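Local coordinates for protein cytokinin riboside 5'-monophosphate phosphoribohydrolase (Corynebacterium glutamicum, PDB 5ZBL) that belongs to the SLOG clan of Rossmann-like proteins and forms a dimer of alpha/beta subunits, each built on a parallel sheet, at residues P138-L152 / L172-M185. Residues are numbered along the deposited sequence; the frame is centred on the assembly and turned at random.
Sequences PVALYDVDGFWQPLL and LIVESDPHALLKAM. With EDO (1,2-ethanediol), chain E.
L141 sits between I173 and E175 and spends both backbone polar groups on them: its N gives a 2.8 Å bond to I173 O, and its O receives E175 N. I173 N reaches V139 O at 3.1 Å, and D143 N closes the ladder on E175 O, from above the carbonyl plane (44° out). This parallel pairing adds 173-175 as an edge strand of the chain's Rossmann-like parallel sheet; the alternate residues A140 and Y142 bond to strand 110-112. Where the strand ends, the D143 carboxylate takes over as acceptor. OD1 accepts W148 N, while OD2 takes Q149 NE2 on its syn side (2.8 Å) and O2 of a 1,2-ethanediol, probably from the crystallisation liquor, whose O1 bonds E175 OE2. With CG anti to the backbone N (chi1 -160°), this short acid faces the start of helix 149-160. On the face bearing A140 and Y142, helix 178-186 runs antiparallel over strand 139-142. The small A140 lets M185 SD approach its CB to 3.7 Å, and L181 CD1 lies 3.6 Å from Y142 CB. Y142 extends past P178, and its OH is satisfied by A30 O of helix 25-40. D177, at the N-cap, accepts A180 N through OD2. On the opposite face, L152 CD1 meets V174 CG1 tip to tip, and L172 rests CD2 against L141 CD1 and L152 CD2.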
ATOM      1  N   PRO A 138      -2.915  -9.451  14.814  1.00 38.68           N
ATOM      2  CA  PRO A 138      -2.662  -8.054  15.217  1.00 37.38           C
ATOM      3  C   PRO A 138      -1.711  -7.336  14.267  1.00 37.15           C
ATOM      4  O   PRO A 138      -0.761  -7.943  13.781  1.00 34.71           O
ATOM      5  CB  PRO A 138      -2.014  -8.185  16.588  1.00 37.78           C
ATOM      6  CG  PRO A 138      -1.505  -9.585  16.652  1.00 39.48           C
ATOM      7  CD  PRO A 138      -2.376 -10.435  15.777  1.00 37.70           C
ATOM      8  N   VAL A 139      -2.027  -6.081  13.975  1.00 39.14           N
ATOM      9  CA  VAL A 139      -1.156  -5.192  13.170  1.00 39.74           C
ATOM     10  C   VAL A 139      -0.741  -4.053  14.086  1.00 41.24           C
ATOM     11  O   VAL A 139      -1.588  -3.445  14.750  1.00 42.07           O
ATOM     12  CB  VAL A 139      -1.875  -4.658  11.957  1.00 35.78           C
ATOM     13  CG1 VAL A 139      -0.959  -3.765  11.114  1.00 40.38           C
ATOM     14  CG2 VAL A 139      -2.399  -5.826  11.147  1.00 36.49           C
ATOM     15  N   ALA A 140       0.566  -3.819  14.176  1.00 40.25           N
ATOM     16  CA  ALA A 140       1.096  -2.816  15.085  1.00 39.81           C
ATOM     17  C   ALA A 140       1.972  -1.820  14.343  1.00 37.40           C
ATOM     18  O   ALA A 140       2.779  -2.201  13.497  1.00 39.02           O
ATOM     19  CB  ALA A 140       1.887  -3.475  16.185  1.00 39.64           C
ATOM     20  N   LEU A 141       1.809  -0.545  14.677  1.00 37.62           N
ATOM     21  CA  LEU A 141       2.646   0.517  14.146  1.00 37.97           C
ATOM     22  C   LEU A 141       3.660   0.908  15.218  1.00 36.90           C
ATOM     23  O   LEU A 141       3.296   1.374  16.283  1.00 37.41           O
ATOM     24  CB  LEU A 141       1.789   1.708  13.745  1.00 38.63           C
ATOM     25  CG  LEU A 141       0.611   1.462  12.818  1.00 38.49           C
ATOM     26  CD1 LEU A 141      -0.041   2.804  12.510  1.00 41.17           C
ATOM     27  CD2 LEU A 141       1.065   0.757  11.553  1.00 36.92           C
ATOM     28  N   TYR A 142       4.930   0.668  14.929  1.00 36.62           N
ATOM     29  CA  TYR A 142       6.008   0.997  15.844  1.00 37.82           C
ATOM     30  C   TYR A 142       6.315   2.478  15.614  1.00 37.55           C
ATOM     31  O   TYR A 142       7.016   2.852  14.645  1.00 34.37           O
ATOM     32  CB  TYR A 142       7.215   0.074  15.586  1.00 39.02           C
ATOM     33  CG  TYR A 142       8.409   0.154  16.537  1.00 39.12           C
ATOM     34  CD1 TYR A 142       8.253   0.417  17.894  1.00 35.09           C
ATOM     35  CD2 TYR A 142       9.701  -0.070  16.060  1.00 37.33           C
ATOM     36  CE1 TYR A 142       9.336   0.445  18.733  1.00 37.01           C
ATOM     37  CE2 TYR A 142      10.795  -0.053  16.895  1.00 36.02           C
ATOM     38  CZ  TYR A 142      10.615   0.222  18.240  1.00 40.62           C
ATOM     39  OH  TYR A 142      11.712   0.264  19.126  1.00 37.55           O
ATOM     40  N   ASP A 143       5.815   3.310  16.537  1.00 35.11           N
ATOM     41  CA  ASP A 143       5.763   4.752  16.336  1.00 41.33           C
ATOM     42  C   ASP A 143       7.050   5.505  16.766  1.00 41.67           C
ATOM     43  O   ASP A 143       7.020   6.428  17.568  1.00 43.35           O
ATOM     44  CB  ASP A 143       4.514   5.279  17.041  1.00 40.78           C
ATOM     45  CG  ASP A 143       4.068   6.638  16.547  1.00 42.03           C
ATOM     46  OD1 ASP A 143       4.309   6.988  15.361  1.00 38.92           O
ATOM     47  OD2 ASP A 143       3.425   7.333  17.368  1.00 40.08           O
ATOM     48  N   VAL A 144       8.169   5.124  16.177  1.00 37.93           N
ATOM     49  CA  VAL A 144       9.466   5.684  16.545  1.00 38.88           C
ATOM     50  C   VAL A 144       9.469   7.158  16.178  1.00 38.62           C
ATOM     51  O   VAL A 144       9.374   7.461  14.994  1.00 40.10           O
ATOM     52  CB  VAL A 144      10.639   5.017  15.798  1.00 34.37           C
ATOM     53  CG1 VAL A 144      11.940   5.690  16.134  1.00 36.90           C
ATOM     54  CG2 VAL A 144      10.732   3.553  16.155  1.00 36.02           C
ATOM     55  N   ASP A 145       9.552   8.039  17.194  1.00 39.53           N
ATOM     56  CA  ASP A 145       9.572   9.510  17.051  1.00 42.13           C
ATOM     57  C   ASP A 145       8.280  10.104  16.390  1.00 42.47           C
ATOM     58  O   ASP A 145       8.314  11.074  15.618  1.00 39.11           O
ATOM     59  CB  ASP A 145      10.843   9.918  16.318  1.00 43.64           C
ATOM     60  CG  ASP A 145      11.102  11.429  16.363  1.00 53.36           C
ATOM     61  OD1 ASP A 145      10.887  12.060  17.437  1.00 54.85           O
ATOM     62  OD2 ASP A 145      11.530  11.978  15.313  1.00 48.74           O
ATOM     63  N   GLY A 146       7.144   9.496  16.720  1.00 44.10           N
ATOM     64  CA  GLY A 146       5.867   9.828  16.121  1.00 43.90           C
ATOM     65  C   GLY A 146       5.823   9.661  14.602  1.00 45.52           C
ATOM     66  O   GLY A 146       5.057  10.355  13.947  1.00 42.64           O
ATOM     67  N   PHE A 147       6.617   8.731  14.056  1.00 43.88           N
ATOM     68  CA  PHE A 147       6.636   8.451  12.610  1.00 41.40           C
ATOM     69  C   PHE A 147       5.260   8.215  11.976  1.00 38.73           C
ATOM     70  O   PHE A 147       4.960   8.687  10.883  1.00 30.71           O
ATOM     71  CB  PHE A 147       7.494   7.221  12.336  1.00 39.47           C
ATOM     72  CG  PHE A 147       7.572   6.869  10.900  1.00 35.96           C
ATOM     73  CD1 PHE A 147       6.633   6.017  10.336  1.00 37.20           C
ATOM     74  CD2 PHE A 147       8.580   7.371  10.116  1.00 36.36           C
ATOM     75  CE1 PHE A 147       6.671   5.713   8.996  1.00 38.37           C
ATOM     76  CE2 PHE A 147       8.652   7.043   8.780  1.00 36.12           C
ATOM     77  CZ  PHE A 147       7.696   6.236   8.215  1.00 35.11           C
ATOM     78  N   TRP A 148       4.446   7.436  12.648  1.00 36.78           N
ATOM     79  CA  TRP A 148       3.176   7.089  12.079  1.00 39.24           C
ATOM     80  C   TRP A 148       2.089   8.127  12.350  1.00 36.48           C
ATOM     81  O   TRP A 148       1.005   7.999  11.836  1.00 32.95           O
ATOM     82  CB  TRP A 148       2.749   5.702  12.530  1.00 41.29           C
ATOM     83  CG  TRP A 148       3.613   4.675  12.029  1.00 41.05           C
ATOM     84  CD1 TRP A 148       4.495   3.945  12.744  1.00 41.78           C
ATOM     85  CD2 TRP A 148       3.695   4.220  10.686  1.00 45.18           C
ATOM     86  NE1 TRP A 148       5.128   3.054  11.937  1.00 44.83           N
ATOM     87  CE2 TRP A 148       4.666   3.199  10.658  1.00 45.25           C
ATOM     88  CE3 TRP A 148       3.018   4.550   9.502  1.00 45.55           C
ATOM     89  CZ2 TRP A 148       5.001   2.503   9.489  1.00 42.66           C
ATOM     90  CZ3 TRP A 148       3.349   3.866   8.322  1.00 47.87           C
ATOM     91  CH2 TRP A 148       4.337   2.835   8.335  1.00 48.76           C
ATOM     92  N   GLN A 149       2.380   9.192  13.087  1.00 39.25           N
ATOM     93  CA  GLN A 149       1.291  10.116  13.462  1.00 42.88           C
ATOM     94  C   GLN A 149       0.547  10.751  12.266  1.00 41.45           C
ATOM     95  O   GLN A 149      -0.690  10.818  12.285  1.00 41.60           O
ATOM     96  CB  GLN A 149       1.746  11.152  14.513  1.00 41.35           C
ATOM     97  CG  GLN A 149       2.031  10.504  15.894  1.00 43.65           C
ATOM     98  CD  GLN A 149       0.820   9.848  16.517  1.00 43.48           C
ATOM     99  OE1 GLN A 149      -0.275  10.360  16.412  1.00 50.49           O
ATOM    100  NE2 GLN A 149       1.014   8.722  17.184  1.00 48.89           N
ATOM    101  N   PRO A 150       1.281  11.165  11.215  1.00 36.81           N
ATOM    102  CA  PRO A 150       0.572  11.736  10.075  1.00 34.50           C
ATOM    103  C   PRO A 150      -0.339  10.754   9.293  1.00 36.59           C
ATOM    104  O   PRO A 150      -1.378  11.148   8.759  1.00 34.48           O
ATOM    105  CB  PRO A 150       1.708  12.270   9.184  1.00 36.91           C
ATOM    106  CG  PRO A 150       2.914  12.404  10.094  1.00 35.98           C
ATOM    107  CD  PRO A 150       2.747  11.370  11.157  1.00 34.10           C
ATOM    108  N   LEU A 151       0.044   9.493   9.212  1.00 37.57           N
ATOM    109  CA  LEU A 151      -0.816   8.485   8.602  1.00 39.90           C
ATOM    110  C   LEU A 151      -2.063   8.264   9.420  1.00 40.67           C
ATOM    111  O   LEU A 151      -3.121   8.010   8.867  1.00 45.31           O
ATOM    112  CB  LEU A 151      -0.099   7.151   8.477  1.00 43.33           C
ATOM    113  CG  LEU A 151      -0.908   6.119   7.698  1.00 46.85           C
ATOM    114  CD1 LEU A 151      -0.821   6.334   6.187  1.00 47.48           C
ATOM    115  CD2 LEU A 151      -0.460   4.743   8.127  1.00 50.36           C
ATOM    116  N   LEU A 152      -1.934   8.306  10.740  1.00 39.56           N
ATOM    117  CA  LEU A 152      -3.100   8.141  11.593  1.00 39.85           C
ATOM    118  C   LEU A 152      -4.102   9.275  11.365  1.00 39.98           C
ATOM    119  O   LEU A 152      -5.318   9.035  11.320  1.00 36.91           O
ATOM    120  CB  LEU A 152      -2.685   8.086  13.064  1.00 40.83           C
ATOM    121  CG  LEU A 152      -2.017   6.798  13.555  1.00 42.43           C
ATOM    122  CD1 LEU A 152      -1.863   6.950  15.056  1.00 47.86           C
ATOM    123  CD2 LEU A 152      -2.809   5.550  13.237  1.00 36.93           C
ATOM    124  N   LEU A 172      -6.231  -1.300  16.077  1.00 64.07           N
ATOM    125  CA  LEU A 172      -4.895  -1.074  15.586  1.00 59.92           C
ATOM    126  C   LEU A 172      -3.938  -0.766  16.747  1.00 52.33           C
ATOM    127  O   LEU A 172      -4.186   0.165  17.500  1.00 59.97           O
ATOM    128  CB  LEU A 172      -4.945   0.135  14.629  1.00 54.10           C
ATOM    129  CG  LEU A 172      -3.614   0.625  14.106  1.00 53.74           C
ATOM    130  CD1 LEU A 172      -2.908  -0.518  13.390  1.00 53.17           C
ATOM    131  CD2 LEU A 172      -3.838   1.820  13.201  1.00 58.74           C
ATOM    132  N   ILE A 173      -2.844  -1.507  16.879  1.00 43.49           N
ATOM    133  CA  ILE A 173      -1.854  -1.195  17.926  1.00 38.39           C
ATOM    134  C   ILE A 173      -0.918  -0.121  17.411  1.00 32.58           C
ATOM    135  O   ILE A 173      -0.442  -0.198  16.302  1.00 35.35           O
ATOM    136  CB  ILE A 173      -1.072  -2.449  18.364  1.00 36.33           C
ATOM    137  CG1 ILE A 173      -2.028  -3.530  18.920  1.00 37.76           C
ATOM    138  CG2 ILE A 173      -0.068  -2.116  19.416  1.00 36.39           C
ATOM    139  CD1 ILE A 173      -1.511  -4.921  18.669  1.00 36.27           C
ATOM    140  N   VAL A 174      -0.713   0.919  18.201  1.00 35.76           N
ATOM    141  CA  VAL A 174       0.240   2.002  17.898  1.00 37.43           C
ATOM    142  C   VAL A 174       1.118   2.275  19.137  1.00 35.31           C
ATOM    143  O   VAL A 174       0.611   2.717  20.132  1.00 32.74           O
ATOM    144  CB  VAL A 174      -0.504   3.302  17.548  1.00 38.43           C
ATOM    145  CG1 VAL A 174       0.493   4.425  17.187  1.00 37.67           C
ATOM    146  CG2 VAL A 174      -1.513   3.034  16.434  1.00 40.92           C
ATOM    147  N   GLU A 175       2.420   2.004  19.096  1.00 34.95           N
ATOM    148  CA  GLU A 175       3.254   2.256  20.279  1.00 35.57           C
ATOM    149  C   GLU A 175       4.665   2.710  19.906  1.00 33.51           C
ATOM    150  O   GLU A 175       5.202   2.261  18.950  1.00 35.27           O
ATOM    151  CB  GLU A 175       3.326   1.033  21.168  1.00 36.21           C
ATOM    152  CG  GLU A 175       2.027   0.510  21.787  1.00 41.62           C
ATOM    153  CD  GLU A 175       1.227   1.470  22.691  1.00 44.87           C
ATOM    154  OE1 GLU A 175       0.026   1.144  22.892  1.00 48.40           O
ATOM    155  OE2 GLU A 175       1.736   2.515  23.184  1.00 45.53           O
ATOM    156  N   SER A 176       5.231   3.641  20.657  1.00 35.44           N
ATOM    157  CA  SER A 176       6.614   4.058  20.485  1.00 36.81           C
ATOM    158  C   SER A 176       7.513   3.147  21.285  1.00 37.63           C
ATOM    159  O   SER A 176       8.693   3.015  20.953  1.00 39.20           O
ATOM    160  CB  SER A 176       6.814   5.492  20.942  1.00 37.72           C
ATOM    161  OG  SER A 176       6.344   5.618  22.283  1.00 39.33           O
ATOM    162  N   ASP A 177       6.969   2.516  22.330  1.00 39.53           N
ATOM    163  CA  ASP A 177       7.769   1.688  23.243  1.00 40.08           C
ATOM    164  C   ASP A 177       7.663   0.233  22.820  1.00 39.07           C
ATOM    165  O   ASP A 177       6.530  -0.282  22.637  1.00 35.21           O
ATOM    166  CB  ASP A 177       7.289   1.840  24.685  1.00 45.75           C
ATOM    167  CG  ASP A 177       8.143   1.078  25.674  1.00 52.15           C
ATOM    168  OD1 ASP A 177       9.253   1.540  26.015  1.00 65.96           O
ATOM    169  OD2 ASP A 177       7.689   0.030  26.146  1.00 63.42           O
ATOM    170  N   PRO A 178       8.821  -0.439  22.652  1.00 35.00           N
ATOM    171  CA  PRO A 178       8.808  -1.830  22.159  1.00 36.07           C
ATOM    172  C   PRO A 178       8.177  -2.820  23.085  1.00 36.80           C
ATOM    173  O   PRO A 178       7.540  -3.781  22.630  1.00 40.44           O
ATOM    174  CB  PRO A 178      10.292  -2.152  21.947  1.00 36.29           C
ATOM    175  CG  PRO A 178      11.003  -1.177  22.806  1.00 35.94           C
ATOM    176  CD  PRO A 178      10.188   0.082  22.753  1.00 32.45           C
ATOM    177  N   HIS A 179       8.359  -2.602  24.385  1.00 43.37           N
ATOM    178  CA  HIS A 179       7.713  -3.419  25.416  1.00 41.38           C
ATOM    179  C   HIS A 179       6.223  -3.339  25.289  1.00 39.00           C
ATOM    180  O   HIS A 179       5.558  -4.386  25.217  1.00 34.22           O
ATOM    181  CB  HIS A 179       8.182  -3.034  26.829  1.00 42.29           C
ATOM    182  CG  HIS A 179       9.554  -3.556  27.156  1.00 47.34           C
ATOM    183  ND1 HIS A 179      10.710  -2.844  26.897  1.00 55.91           N
ATOM    184  CD2 HIS A 179       9.954  -4.741  27.670  1.00 48.02           C
ATOM    185  CE1 HIS A 179      11.759  -3.558  27.257  1.00 51.87           C
ATOM    186  NE2 HIS A 179      11.327  -4.723  27.705  1.00 54.75           N
ATOM    187  N   ALA A 180       5.717  -2.105  25.232  1.00 35.21           N
ATOM    188  CA  ALA A 180       4.293  -1.856  25.113  1.00 38.33           C
ATOM    189  C   ALA A 180       3.695  -2.412  23.797  1.00 41.77           C
ATOM    190  O   ALA A 180       2.579  -2.934  23.801  1.00 39.59           O
ATOM    191  CB  ALA A 180       4.009  -0.380  25.248  1.00 38.23           C
ATOM    192  N   LEU A 181       4.470  -2.320  22.709  1.00 41.06           N
ATOM    193  CA  LEU A 181       4.108  -2.832  21.405  1.00 40.75           C
ATOM    194  C   LEU A 181       3.961  -4.348  21.340  1.00 41.50           C
ATOM    195  O   LEU A 181       2.961  -4.854  20.795  1.00 40.96           O
ATOM    196  CB  LEU A 181       5.148  -2.411  20.363  1.00 43.68           C
ATOM    197  CG  LEU A 181       4.731  -2.726  18.893  1.00 44.34           C
ATOM    198  CD1 LEU A 181       5.175  -1.651  17.924  1.00 42.52           C
ATOM    199  CD2 LEU A 181       5.280  -4.057  18.435  1.00 47.00           C
ATOM    200  N   LEU A 182       4.965  -5.074  21.838  1.00 45.21           N
ATOM    201  CA  LEU A 182       4.920  -6.547  21.849  1.00 45.86           C
ATOM    202  C   LEU A 182       3.909  -7.051  22.846  1.00 44.71           C
ATOM    203  O   LEU A 182       3.178  -8.010  22.554  1.00 45.60           O
ATOM    204  CB  LEU A 182       6.281  -7.146  22.150  1.00 49.33           C
ATOM    205  CG  LEU A 182       7.273  -6.956  20.991  1.00 54.79           C
ATOM    206  CD1 LEU A 182       8.714  -7.117  21.451  1.00 54.85           C
ATOM    207  CD2 LEU A 182       6.960  -7.911  19.846  1.00 57.03           C
ATOM    208  N   LYS A 183       3.852  -6.407  24.007  1.00 41.48           N
ATOM    209  CA  LYS A 183       2.848  -6.758  25.025  1.00 44.41           C
ATOM    210  C   LYS A 183       1.449  -6.663  24.473  1.00 44.35           C
ATOM    211  O   LYS A 183       0.644  -7.563  24.673  1.00 46.27           O
ATOM    212  CB  LYS A 183       2.958  -5.873  26.260  1.00 45.45           C
ATOM    213  CG  LYS A 183       1.968  -6.204  27.365  1.00 48.00           C
ATOM    214  CD  LYS A 183       2.486  -5.775  28.730  1.00 49.96           C
ATOM    215  CE  LYS A 183       1.669  -6.407  29.851  1.00 56.87           C
ATOM    216  NZ  LYS A 183       0.635  -5.480  30.380  1.00 56.25           N
ATOM    217  N   ALA A 184       1.160  -5.578  23.762  1.00 44.07           N
ATOM    218  CA  ALA A 184      -0.165  -5.408  23.170  1.00 43.95           C
ATOM    219  C   ALA A 184      -0.481  -6.493  22.121  1.00 45.64           C
ATOM    220  O   ALA A 184      -1.632  -6.917  22.037  1.00 44.01           O
ATOM    221  CB  ALA A 184      -0.328  -4.007  22.586  1.00 43.79           C
ATOM    222  N   MET A 185       0.523  -6.896  21.321  1.00 43.84           N
ATOM    223  CA  MET A 185       0.382  -7.955  20.311  1.00 47.27           C
ATOM    224  C   MET A 185       0.212  -9.361  20.978  1.00 47.73           C
ATOM    225  O   MET A 185      -0.492 -10.215  20.446  1.00 51.27           O
ATOM    226  CB  MET A 185       1.591  -7.969  19.324  1.00 46.70           C
ATOM    227  CG  MET A 185       1.722  -6.771  18.363  1.00 48.36           C
ATOM    228  SD  MET A 185       3.218  -6.789  17.317  1.00 41.58           S
ATOM    229  CE  MET A 185       2.671  -8.013  16.147  1.00 40.54           C
TER
HETATM  230  C1  EDO E 301       2.253   6.103  22.000  1.00 62.01           C
HETATM  231  O1  EDO E 301       1.243   5.324  22.647  1.00 54.10           O
HETATM  232  C2  EDO E 301       2.225   5.835  20.488  1.00 60.28           C
HETATM  233  O2  EDO E 301       2.484   7.039  19.757  1.00 56.52           O